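Local coordinates for lactaldehyde dehydrogenase (Methanocaldococcus jannaschii, PDB 3PQA), which oxidises lactaldehyde to lactate with NAD(+), preferring it to NADP, as a step in the biosynthesis of coenzyme F420, at residues V245-V250 and S277-V283; I269-Q273 and V314-I318; P353-D359 and P372-R378; D386-S390 and N413-G417. All coordinates share one frame; numbering follows the deposited sequence.

Interaction 1: residues V245-V250 and S277-V283; sequences VNPNIV and SVGMILV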
loop_
_atom_site.group_PDB
_atom_site.type_symbol
_atom_site.label_atom_id
_atom_site.label_comp_id
_atom_site.label_asym_id
_atom_site.label_seq_id
_atom_site.Cartn_x
_atom_site.Cartn_y
_atom_site.Cartn_z
ATOM N N VAL B 245 -30.587 -5.888 10.750
ATOM C CA VAL B 245 -31.018 -6.130 12.125
ATOM C C VAL B 245 -29.759 -6.539 12.867
ATOM O O VAL B 245 -29.422 -7.721 12.886
ATOM C CB VAL B 245 -32.036 -7.276 12.207
ATOM C CG1 VAL B 245 -32.451 -7.517 13.662
ATOM C CG2 VAL B 245 -33.250 -6.952 11.347
ATOM N N ASN B 246 -29.053 -5.569 13.451
ATOM C CA ASN B 246 -27.660 -5.793 13.855
ATOM C C ASN B 246 -27.530 -6.499 15.211
ATOM O O ASN B 246 -27.906 -5.938 16.224
ATOM C CB ASN B 246 -26.908 -4.470 13.844
ATOM C CG ASN B 246 -27.025 -3.760 12.518
ATOM O OD1 ASN B 246 -26.542 -4.236 11.506
ATOM N ND2 ASN B 246 -27.684 -2.631 12.526
ATOM N N PRO B 247 -26.993 -7.728 15.218
ATOM C CA PRO B 247 -26.977 -8.491 16.474
ATOM C C PRO B 247 -25.822 -8.090 17.365
ATOM O O PRO B 247 -24.699 -7.927 16.887
ATOM C CB PRO B 247 -26.804 -9.936 16.000
ATOM C CG PRO B 247 -25.953 -9.797 14.760
ATOM C CD PRO B 247 -26.472 -8.527 14.091
ATOM N N ASN B 248 -26.130 -7.924 18.651
ATOM C CA ASN B 248 -25.139 -7.556 19.645
ATOM C C ASN B 248 -25.136 -8.657 20.692
ATOM O O ASN B 248 -26.144 -8.908 21.304
ATOM C CB ASN B 248 -25.505 -6.200 20.266
ATOM C CG ASN B 248 -25.241 -5.017 19.323
ATOM O OD1 ASN B 248 -24.362 -4.198 19.591
ATOM N ND2 ASN B 248 -26.018 -4.904 18.234
ATOM N N ILE B 249 -23.974 -9.268 20.915
ATOM C CA ILE B 249 -23.857 -10.521 21.664
ATOM C C ILE B 249 -23.146 -10.250 22.972
ATOM O O ILE B 249 -22.090 -9.645 22.972
ATOM C CB ILE B 249 -23.021 -11.539 20.847
ATOM C CG1 ILE B 249 -23.805 -11.951 19.598
ATOM C CG2 ILE B 249 -22.559 -12.744 21.727
ATOM C CD1 ILE B 249 -22.973 -12.591 18.498
ATOM N N VAL B 250 -23.722 -10.712 24.079
ATOM C CA VAL B 250 -23.121 -10.474 25.388
ATOM C C VAL B 250 -22.803 -11.837 25.972
ATOM O O VAL B 250 -23.725 -12.572 26.359
ATOM C CB VAL B 250 -24.077 -9.706 26.330
ATOM C CG1 VAL B 250 -23.445 -9.493 27.731
ATOM C CG2 VAL B 250 -24.483 -8.363 25.726
ATOM N N SER B 277 -27.730 0.728 14.204
ATOM C CA SER B 277 -28.419 0.621 15.495
ATOM C C SER B 277 -28.571 -0.829 15.937
ATOM O O SER B 277 -28.648 -1.749 15.114
ATOM C CB SER B 277 -29.831 1.239 15.418
ATOM O OG SER B 277 -29.770 2.636 15.203
ATOM N N VAL B 278 -28.574 -1.028 17.248
ATOM C CA VAL B 278 -28.753 -2.347 17.826
ATOM C C VAL B 278 -30.121 -2.879 17.379
ATOM O O VAL B 278 -31.150 -2.227 17.601
ATOM C CB VAL B 278 -28.692 -2.269 19.373
ATOM C CG1 VAL B 278 -29.160 -3.591 20.038
ATOM C CG2 VAL B 278 -27.269 -1.870 19.831
ATOM N N GLY B 279 -30.112 -4.057 16.753
ATOM C CA GLY B 279 -31.331 -4.719 16.254
ATOM C C GLY B 279 -31.800 -5.846 17.153
ATOM O O GLY B 279 -33.004 -6.143 17.219
ATOM N N MET B 280 -30.857 -6.512 17.810
ATOM C CA MET B 280 -31.201 -7.544 18.803
ATOM C C MET B 280 -30.029 -7.710 19.747
ATOM O O MET B 280 -28.880 -7.447 19.370
ATOM C CB MET B 280 -31.589 -8.887 18.122
ATOM C CG MET B 280 -30.478 -9.652 17.366
ATOM S SD MET B 280 -31.016 -11.209 16.547
ATOM C CE MET B 280 -30.882 -10.764 14.795
ATOM N N ILE B 281 -30.316 -8.103 20.983
ATOM C CA ILE B 281 -29.246 -8.413 21.940
ATOM C C ILE B 281 -29.398 -9.890 22.264
ATOM O O ILE B 281 -30.498 -10.317 22.659
ATOM C CB ILE B 281 -29.333 -7.558 23.247
ATOM C CG1 ILE B 281 -29.220 -6.064 22.920
ATOM C CG2 ILE B 281 -28.258 -7.986 24.278
ATOM C CD1 ILE B 281 -29.410 -5.138 24.119
ATOM N N LEU B 282 -28.324 -10.653 22.046
ATOM C CA LEU B 282 -28.228 -12.037 22.493
ATOM C C LEU B 282 -27.399 -12.051 23.771
ATOM O O LEU B 282 -26.292 -11.514 23.802
ATOM C CB LEU B 282 -27.606 -12.924 21.404
ATOM C CG LEU B 282 -28.147 -12.740 19.983
ATOM C CD1 LEU B 282 -27.438 -13.683 19.012
ATOM C CD2 LEU B 282 -29.648 -12.979 19.963
ATOM N N VAL B 283 -27.941 -12.644 24.828
ATOM C CA VAL B 283 -27.265 -12.638 26.119
ATOM C C VAL B 283 -27.228 -14.045 26.702
ATOM O O VAL B 283 -28.203 -14.786 26.618
ATOM C CB VAL B 283 -27.895 -11.596 27.108
ATOM C CG1 VAL B 283 -29.384 -11.887 27.374
ATOM C CG2 VAL B 283 -27.088 -11.507 28.407
HETATM O O HOH W 1 -30.766 -3.155 13.568
#
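Met-280 leaves its strand with CG between the backbone N and the carbonyl carbon (chi1 67°) and bends again at chi3. CG therefore rests on CB of Pro-247 at 3.9 Å, while CE turns back to CG1 of Val-245, 3.8 Å away; a flexible, unbranched thioether suits this hooked path. Asn-246, with chi1 -54°, carries its amide across to the backbone of Ser-277. There ND2 gives Ser-277 O a nearly straight bond (2.9 Å, 173°), with the acceptor in the amide plane. ND2 also reaches Cys-275 O, and OD1 accepts from His-396 N, which together fix the rotation of the amide. Gly-279, lacking a side chain, lets the backbones close in, its N 2.9 Å from Asn-246 O. Beyond it runs a regular parallel ladder, from Asn-248 N to Met-280 O, Leu-282 N to Asn-248 O, and Val-250 N to Leu-282 O at 2.7 Å. The amide of Asn-248 lies against CG2 of Val-278 (ND2 at 3.6 Å), its OD1 held by Ser-425 N. Helix 256-268 packs on Asn-248, Val-250 and Val-278, completing a beta-alpha-beta crossover of the aldehyde dehydrogenase fold beside Cys-275, the probable catalytic residue.

Interaction 2: residues I269-Q273 and V314-I318; sequences IYAGQ and VGPLI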
loop_
_atom_site.group_PDB
_atom_site.type_symbol
_atom_site.label_atom_id
_atom_site.label_comp_id
_atom_site.label_asym_id
_atom_site.label_seq_id
_atom_site.Cartn_x
_atom_site.Cartn_y
_atom_site.Cartn_z
ATOM N N ILE B 269 -29.436 5.958 20.565
ATOM C CA ILE B 269 -28.980 7.074 19.733
ATOM C C ILE B 269 -29.911 7.263 18.523
ATOM O O ILE B 269 -30.282 6.292 17.855
ATOM C CB ILE B 269 -27.507 6.875 19.277
ATOM C CG1 ILE B 269 -26.548 7.249 20.410
ATOM C CG2 ILE B 269 -27.177 7.687 17.993
ATOM C CD1 ILE B 269 -26.461 8.750 20.710
ATOM N N TYR B 270 -30.261 8.527 18.265
ATOM C CA TYR B 270 -31.208 8.935 17.213
ATOM C C TYR B 270 -32.459 8.047 17.152
ATOM O O TYR B 270 -32.964 7.722 16.077
ATOM C CB TYR B 270 -30.508 9.108 15.841
ATOM C CG TYR B 270 -31.368 9.838 14.806
ATOM C CD1 TYR B 270 -32.064 11.006 15.138
ATOM C CD2 TYR B 270 -31.490 9.353 13.513
ATOM C CE1 TYR B 270 -32.852 11.672 14.191
ATOM C CE2 TYR B 270 -32.284 10.006 12.560
ATOM C CZ TYR B 270 -32.953 11.167 12.905
ATOM O OH TYR B 270 -33.743 11.802 11.963
ATOM N N ALA B 271 -32.971 7.688 18.330
ATOM C CA ALA B 271 -34.205 6.885 18.452
ATOM C C ALA B 271 -34.129 5.566 17.673
ATOM O O ALA B 271 -35.134 5.064 17.174
ATOM C CB ALA B 271 -35.436 7.718 18.032
ATOM N N GLY B 272 -32.920 5.019 17.535
ATOM C CA GLY B 272 -32.709 3.780 16.793
ATOM C C GLY B 272 -32.775 3.895 15.271
ATOM O O GLY B 272 -32.798 2.876 14.571
ATOM N N GLN B 273 -32.802 5.125 14.748
ATOM C CA GLN B 273 -32.909 5.337 13.300
ATOM C C GLN B 273 -31.518 5.419 12.667
ATOM O O GLN B 273 -31.198 6.370 11.949
ATOM C CB GLN B 273 -33.721 6.595 12.980
ATOM C CG GLN B 273 -35.091 6.598 13.634
ATOM C CD GLN B 273 -35.841 7.892 13.406
ATOM O OE1 GLN B 273 -36.835 7.918 12.672
ATOM N NE2 GLN B 273 -35.367 8.975 14.008
ATOM N N VAL B 314 -33.628 11.323 23.667
ATOM C CA VAL B 314 -34.359 10.647 22.588
ATOM C C VAL B 314 -35.465 11.544 22.032
ATOM O O VAL B 314 -36.393 11.920 22.759
ATOM C CB VAL B 314 -35.007 9.313 23.087
ATOM C CG1 VAL B 314 -35.746 8.591 21.946
ATOM C CG2 VAL B 314 -33.961 8.415 23.708
ATOM N N GLY B 315 -35.353 11.887 20.750
ATOM C CA GLY B 315 -36.396 12.647 20.059
ATOM C C GLY B 315 -37.381 11.746 19.328
ATOM O O GLY B 315 -37.384 10.521 19.523
ATOM N N PRO B 316 -38.224 12.339 18.471
ATOM C CA PRO B 316 -39.236 11.558 17.772
ATOM C C PRO B 316 -38.672 10.731 16.606
ATOM O O PRO B 316 -37.555 10.993 16.128
ATOM C CB PRO B 316 -40.152 12.638 17.210
ATOM C CG PRO B 316 -39.198 13.766 16.894
ATOM C CD PRO B 316 -38.208 13.749 18.030
ATOM N N LEU B 317 -39.454 9.751 16.164
ATOM C CA LEU B 317 -39.226 9.094 14.880
ATOM C C LEU B 317 -39.559 10.065 13.744
ATOM O O LEU B 317 -40.214 11.088 13.959
ATOM C CB LEU B 317 -40.050 7.809 14.771
ATOM C CG LEU B 317 -39.756 6.745 15.840
ATOM C CD1 LEU B 317 -40.627 5.523 15.618
ATOM C CD2 LEU B 317 -38.273 6.358 15.821
ATOM N N ILE B 318 -39.107 9.743 12.534
ATOM C CA ILE B 318 -39.131 10.712 11.439
ATOM C C ILE B 318 -40.539 11.038 10.930
ATOM O O ILE B 318 -40.732 12.062 10.276
ATOM C CB ILE B 318 -38.240 10.258 10.263
ATOM C CG1 ILE B 318 -37.931 11.444 9.332
ATOM C CG2 ILE B 318 -38.909 9.098 9.516
ATOM C CD1 ILE B 318 -37.179 12.624 10.002
HETATM O O HOH W 2 -36.670 11.578 13.604
#
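Gln-273 reaches from its turn to Leu-317 and Ile-318 with one extended side chain. Its CB is directed toward 314-318, and CG, anti to the carbonyl carbon (chi1 -54°), passes CD2 of Leu-317 at 3.9 Å. CD slides over the same methyl at 3.8 Å. At the tip, OE1 accepts a bent bond from Ile-318 N (2.9 Å, 133°), the donor tilted 17° from the carbonyl plane. NE2 donates a hydrogen bond to a water 2.9 Å away, which donates one to Pro-316 O at 2.7 Å. NE2 also sits 3.4 Å above one face of the Tyr-270 ring, offset toward its rim, and bonds weakly to Tyr-270 O. A glutamine suits this place because its long arm ends in both an acceptor and a donor. Ala-271 points its CB at 314-318, where a single methyl fits against Gly-315 O (3.7 Å) and Leu-317 CD2 (3.8 Å). The Tyr-270 hydroxyl is held by Ala-84 O, and Lys-86 makes a cation-pi contact with the ring. The contact joins the turn between helix 256-268 and strand 278-284 to the loop entering helix 320-335, whose His-322 and Ala-323 pack on Leu-317.

Interaction 3: residues P353-D359 and P372-R378; sequences PTILEVD and PVIPIIR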
loop_
_atom_site.group_PDB
_atom_site.type_symbol
_atom_site.label_atom_id
_atom_site.label_comp_id
_atom_site.label_asym_id
_atom_site.label_seq_id
_atom_site.Cartn_x
_atom_site.Cartn_y
_atom_site.Cartn_z
ATOM N N PRO B 353 -38.475 4.504 24.469
ATOM C CA PRO B 353 -37.589 3.345 24.590
ATOM C C PRO B 353 -38.381 2.090 24.980
ATOM O O PRO B 353 -39.102 2.083 25.990
ATOM C CB PRO B 353 -36.612 3.784 25.679
ATOM C CG PRO B 353 -36.446 5.252 25.400
ATOM C CD PRO B 353 -37.843 5.721 25.012
ATOM N N THR B 354 -38.265 1.064 24.143
ATOM C CA THR B 354 -39.075 -0.153 24.244
ATOM C C THR B 354 -38.153 -1.377 24.257
ATOM O O THR B 354 -37.248 -1.501 23.429
ATOM C CB THR B 354 -40.104 -0.213 23.090
ATOM O OG1 THR B 354 -41.035 0.867 23.241
ATOM C CG2 THR B 354 -40.866 -1.532 23.074
ATOM N N ILE B 355 -38.370 -2.261 25.225
ATOM C CA ILE B 355 -37.519 -3.420 25.409
ATOM C C ILE B 355 -38.420 -4.626 25.632
ATOM O O ILE B 355 -39.364 -4.556 26.416
ATOM C CB ILE B 355 -36.591 -3.230 26.625
ATOM C CG1 ILE B 355 -35.757 -1.951 26.470
ATOM C CG2 ILE B 355 -35.698 -4.465 26.845
ATOM C CD1 ILE B 355 -34.951 -1.597 27.698
ATOM N N LEU B 356 -38.140 -5.712 24.918
ATOM C CA LEU B 356 -38.882 -6.950 25.086
ATOM C C LEU B 356 -37.920 -8.113 25.212
ATOM O O LEU B 356 -36.853 -8.112 24.592
ATOM C CB LEU B 356 -39.789 -7.213 23.881
ATOM C CG LEU B 356 -40.931 -6.249 23.556
ATOM C CD1 LEU B 356 -40.439 -5.123 22.660
ATOM C CD2 LEU B 356 -42.050 -7.001 22.868
ATOM N N GLU B 357 -38.289 -9.110 26.011
ATOM C CA GLU B 357 -37.589 -10.379 25.946
ATOM C C GLU B 357 -38.359 -11.265 24.985
ATOM O O GLU B 357 -39.580 -11.390 25.098
ATOM C CB GLU B 357 -37.441 -11.064 27.309
ATOM C CG GLU B 357 -36.842 -12.460 27.138
ATOM C CD GLU B 357 -36.329 -13.108 28.413
ATOM O OE1 GLU B 357 -36.406 -12.496 29.495
ATOM O OE2 GLU B 357 -35.817 -14.242 28.302
ATOM N N VAL B 358 -37.650 -11.843 24.018
ATOM C CA VAL B 358 -38.281 -12.663 22.981
ATOM C C VAL B 358 -37.477 -13.936 22.713
ATOM O O VAL B 358 -36.358 -14.088 23.225
ATOM C CB VAL B 358 -38.469 -11.863 21.655
ATOM C CG1 VAL B 358 -39.181 -10.529 21.903
ATOM C CG2 VAL B 358 -37.122 -11.613 20.968
ATOM N N ASP B 359 -38.029 -14.847 21.914
ATOM C CA ASP B 359 -37.234 -15.972 21.447
ATOM C C ASP B 359 -36.732 -15.727 20.027
ATOM O O ASP B 359 -37.182 -14.785 19.363
ATOM C CB ASP B 359 -37.950 -17.324 21.626
ATOM C CG ASP B 359 -39.104 -17.531 20.668
ATOM O OD1 ASP B 359 -39.073 -17.028 19.526
ATOM O OD2 ASP B 359 -40.057 -18.238 21.075
ATOM N N PRO B 372 -36.685 2.771 18.512
ATOM C CA PRO B 372 -36.028 2.447 19.780
ATOM C C PRO B 372 -36.666 1.222 20.440
ATOM O O PRO B 372 -37.124 1.292 21.579
ATOM C CB PRO B 372 -36.257 3.707 20.613
ATOM C CG PRO B 372 -37.611 4.210 20.123
ATOM C CD PRO B 372 -37.629 3.905 18.645
ATOM N N VAL B 373 -36.696 0.120 19.694
ATOM C CA VAL B 373 -37.334 -1.137 20.096
ATOM C C VAL B 373 -36.280 -2.248 20.091
ATOM O O VAL B 373 -35.758 -2.609 19.027
ATOM C CB VAL B 373 -38.486 -1.531 19.130
ATOM C CG1 VAL B 373 -39.051 -2.902 19.484
ATOM C CG2 VAL B 373 -39.583 -0.466 19.123
ATOM N N ILE B 374 -35.990 -2.786 21.279
ATOM C CA ILE B 374 -34.897 -3.737 21.461
ATOM C C ILE B 374 -35.381 -5.103 21.958
ATOM O O ILE B 374 -35.808 -5.228 23.118
ATOM C CB ILE B 374 -33.841 -3.205 22.460
ATOM C CG1 ILE B 374 -33.462 -1.741 22.158
ATOM C CG2 ILE B 374 -32.619 -4.157 22.527
ATOM C CD1 ILE B 374 -32.898 -1.488 20.727
ATOM N N PRO B 375 -35.311 -6.126 21.086
ATOM C CA PRO B 375 -35.543 -7.504 21.517
ATOM C C PRO B 375 -34.283 -8.077 22.149
ATOM O O PRO B 375 -33.168 -7.875 21.635
ATOM C CB PRO B 375 -35.853 -8.235 20.219
ATOM C CG PRO B 375 -35.049 -7.461 19.181
ATOM C CD PRO B 375 -35.024 -6.032 19.639
ATOM N N ILE B 376 -34.473 -8.766 23.270
ATOM C CA ILE B 376 -33.389 -9.430 23.980
ATOM C C ILE B 376 -33.724 -10.915 23.994
ATOM O O ILE B 376 -34.848 -11.287 24.347
ATOM C CB ILE B 376 -33.258 -8.918 25.433
ATOM C CG1 ILE B 376 -32.898 -7.419 25.438
ATOM C CG2 ILE B 376 -32.207 -9.750 26.202
ATOM C CD1 ILE B 376 -32.977 -6.746 26.794
ATOM N N ILE B 377 -32.762 -11.749 23.601
ATOM C CA ILE B 377 -32.958 -13.187 23.534
ATOM C C ILE B 377 -31.933 -13.847 24.428
ATOM O O ILE B 377 -30.727 -13.663 24.233
ATOM C CB ILE B 377 -32.779 -13.735 22.096
ATOM C CG1 ILE B 377 -33.735 -13.050 21.112
ATOM C CG2 ILE B 377 -32.905 -15.271 22.074
ATOM C CD1 ILE B 377 -33.198 -11.718 20.545
ATOM N N ARG B 378 -32.392 -14.602 25.423
ATOM C CA ARG B 378 -31.440 -15.324 26.267
ATOM C C ARG B 378 -31.156 -16.684 25.637
ATOM O O ARG B 378 -32.070 -17.367 25.164
ATOM C CB ARG B 378 -31.914 -15.438 27.728
ATOM C CG ARG B 378 -32.926 -16.537 28.014
ATOM C CD ARG B 378 -33.269 -16.561 29.497
ATOM N NE ARG B 378 -33.935 -15.328 29.916
ATOM C CZ ARG B 378 -33.906 -14.828 31.150
ATOM N NH1 ARG B 378 -34.546 -13.694 31.422
ATOM N NH2 ARG B 378 -33.234 -15.454 32.114
HETATM O O HOH W 3 -35.180 -15.051 25.518
#
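Glu-357, Ile-376 and Val-358 lose the most surface in this pairing of two parallel strands. Glu-357, with CG anti to the backbone N (chi1 173°) and the chain extended beyond, presents both carboxylate oxygens to the NE/NH1 side of the Arg-378 guanidinium. Glu-357 OE2 accepts from Arg-378 NE at 2.7 Å and OE1 from NH1 at 2.9 Å, both on the syn side, and the two flat groups are only 9° apart. This two-pronged salt bridge fixes the rotation of both; a water donating to Glu-357 OE2 and Val-358 O and accepting from Arg-378 N braces it, while Asp-289 holds Arg-378 NH2. Such long charged chains suit a partly exposed strand end. Ile-376 serves the ladder through its backbone, its N bonding Leu-356 O at 2.8 Å and its O receiving Val-358 N at 2.9 Å. Its side chain sends CD1 to CG2 of Ile-355, 3.6 Å away, a branched aliphatic pair fit for the buried face beneath helix 288-300. Val-358 CG2 lies alongside Pro-375 CB and also meets Ile-377 CG1, each at 3.7 Å. Pro-375 can lie in the strand because the edge lacking an N-H faces 278-284; its O still accepts from Ile-281 N there. The result is a parallel strand pair within the mixed sheet of an aldehyde dehydrogenase, joined by a connection without helix or strand.

Interaction 4: residues D386-S390 and N413-G417; sequences DIANS and NLEFG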
loop_
_atom_site.group_PDB
_atom_site.type_symbol
_atom_site.label_atom_id
_atom_site.label_comp_id
_atom_site.label_asym_id
_atom_site.label_seq_id
_atom_site.Cartn_x
_atom_site.Cartn_y
_atom_site.Cartn_z
ATOM N N ASP B 386 -25.167 -18.763 15.060
ATOM C CA ASP B 386 -26.267 -19.137 14.164
ATOM C C ASP B 386 -27.423 -18.138 14.227
ATOM O O ASP B 386 -27.934 -17.738 13.181
ATOM C CB ASP B 386 -26.754 -20.565 14.433
ATOM C CG ASP B 386 -25.770 -21.637 13.935
ATOM O OD1 ASP B 386 -24.932 -21.374 13.025
ATOM O OD2 ASP B 386 -25.861 -22.770 14.451
ATOM N N ILE B 387 -27.812 -17.700 15.428
ATOM C CA ILE B 387 -28.882 -16.694 15.530
ATOM C C ILE B 387 -28.443 -15.373 14.870
ATOM O O ILE B 387 -29.190 -14.769 14.077
ATOM C CB ILE B 387 -29.317 -16.422 16.982
ATOM C CG1 ILE B 387 -29.980 -17.667 17.592
ATOM C CG2 ILE B 387 -30.273 -15.232 17.030
ATOM C CD1 ILE B 387 -30.021 -17.634 19.122
ATOM N N ALA B 388 -27.235 -14.930 15.202
ATOM C CA ALA B 388 -26.685 -13.693 14.644
ATOM C C ALA B 388 -26.664 -13.697 13.111
ATOM O O ALA B 388 -26.957 -12.668 12.489
ATOM C CB ALA B 388 -25.276 -13.429 15.220
ATOM N N ASN B 389 -26.336 -14.850 12.520
ATOM C CA ASN B 389 -26.187 -14.981 11.058
ATOM C C ASN B 389 -27.473 -15.346 10.324
ATOM O O ASN B 389 -27.462 -15.554 9.109
ATOM C CB ASN B 389 -25.129 -16.033 10.728
ATOM C CG ASN B 389 -23.713 -15.562 11.018
ATOM O OD1 ASN B 389 -23.438 -14.366 11.082
ATOM N ND2 ASN B 389 -22.802 -16.508 11.132
ATOM N N SER B 390 -28.572 -15.428 11.061
ATOM C CA SER B 390 -29.809 -15.988 10.517
ATOM C C SER B 390 -30.681 -15.027 9.690
ATOM O O SER B 390 -31.766 -15.417 9.221
ATOM C CB SER B 390 -30.636 -16.616 11.646
ATOM O OG SER B 390 -31.145 -15.612 12.500
ATOM N N ASN B 413 -16.360 -15.676 12.327
ATOM C CA ASN B 413 -17.543 -16.407 11.901
ATOM C C ASN B 413 -18.828 -15.616 11.757
ATOM O O ASN B 413 -19.788 -16.115 11.166
ATOM C CB ASN B 413 -17.740 -17.622 12.810
ATOM C CG ASN B 413 -16.677 -18.662 12.591
ATOM O OD1 ASN B 413 -16.398 -19.045 11.459
ATOM N ND2 ASN B 413 -16.073 -19.128 13.670
ATOM N N LEU B 414 -18.850 -14.392 12.285
ATOM C CA LEU B 414 -19.985 -13.494 12.082
ATOM C C LEU B 414 -19.973 -12.957 10.651
ATOM O O LEU B 414 -18.984 -12.353 10.209
ATOM C CB LEU B 414 -19.937 -12.342 13.098
ATOM C CG LEU B 414 -20.302 -12.751 14.531
ATOM C CD1 LEU B 414 -19.914 -11.663 15.489
ATOM C CD2 LEU B 414 -21.800 -13.008 14.606
ATOM N N GLU B 415 -21.089 -13.161 9.952
ATOM C CA GLU B 415 -21.217 -12.841 8.534
ATOM C C GLU B 415 -21.670 -11.387 8.363
ATOM O O GLU B 415 -22.800 -11.105 7.959
ATOM C CB GLU B 415 -22.179 -13.842 7.867
ATOM C CG GLU B 415 -21.579 -15.250 7.740
ATOM C CD GLU B 415 -22.592 -16.353 7.414
ATOM O OE1 GLU B 415 -23.803 -16.077 7.291
ATOM O OE2 GLU B 415 -22.157 -17.515 7.271
ATOM N N PHE B 416 -20.756 -10.465 8.672
ATOM C CA PHE B 416 -21.064 -9.033 8.707
ATOM C C PHE B 416 -19.943 -8.212 8.093
ATOM O O PHE B 416 -18.774 -8.637 8.093
ATOM C CB PHE B 416 -21.341 -8.596 10.161
ATOM C CG PHE B 416 -22.647 -9.118 10.681
ATOM C CD1 PHE B 416 -23.807 -8.352 10.567
ATOM C CD2 PHE B 416 -22.735 -10.415 11.217
ATOM C CE1 PHE B 416 -25.051 -8.868 11.001
ATOM C CE2 PHE B 416 -23.965 -10.933 11.652
ATOM C CZ PHE B 416 -25.111 -10.150 11.559
ATOM N N GLY B 417 -20.293 -7.028 7.589
ATOM C CA GLY B 417 -19.291 -6.060 7.121
ATOM C C GLY B 417 -18.424 -5.467 8.223
ATOM O O GLY B 417 -17.285 -5.036 7.972
#
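The end of helix 384-388 meets the turn that leads from helix 404-413 into strand 418-421, and the amide of Asn-389 bridges the two. Asn-389 CG stands anti to the carbonyl carbon (chi1 -73°), which brings the amide to Asn-413 and Glu-415. Its OD1 accepts from Glu-415 N in a nearly straight bond of 2.9 Å (172°). ND2 gives to Asn-413 O at 3.0 Å, with the partner close to the amide plane. One short side chain thus satisfies both a backbone N-H and a backbone C=O, as an asparagine can, and the two bonds fix the rotation of the amide. Glu-415 folds its carboxylate over that amide: the planes are 8° apart and stacked, with CD 3.7 Å from Asn-389 ND2. The carboxylate is steadied by a salt bridge from OE1 to Lys-438, and Glu-415 is the centre of an inverse gamma turn. Beside the polar pair, CB of Ala-388 meets CD2 of Leu-414 at 3.6 Å, a small residue leaving room for a large one. Phe-416 brings its ring edge to Ala-388 O, which lies in the ring plane 3.3 Å from CZ. Leu-414 O accepts from Lys-458 of a second subunit, so the turn also borders a subunit interface. This is a helix-to-strand turn of a parallel beta-alpha-beta crossover, 396-400 to 418-421, docked on a neighbouring helix end.

How the interactions relate
From the N terminus, interaction 1 closes the loop from 245-250 to 277-283. Interaction 2 crosses it: 269-273 lies inside that loop, but its partner 314-318 comes after it, and a weak hydrogen bond from Ser-277 OG to Gly-272 O links the two. Interaction 3 closes the short connection between 353-359 and 372-378, and interaction 4 the stretch from 386-390 to 413-417, one after the other. Strands 278-284 and 373-379 are neighbours, so interactions 1 and 3 continue one sheet. Pro-372 of interaction 3 packs on Ala-271 and Leu-317 of interaction 2. Interaction 4 lies against the sheet, its Ala-388 and Phe-416 touching Pro-247, and stays about 15 Å from interaction 2 at the nearest atoms.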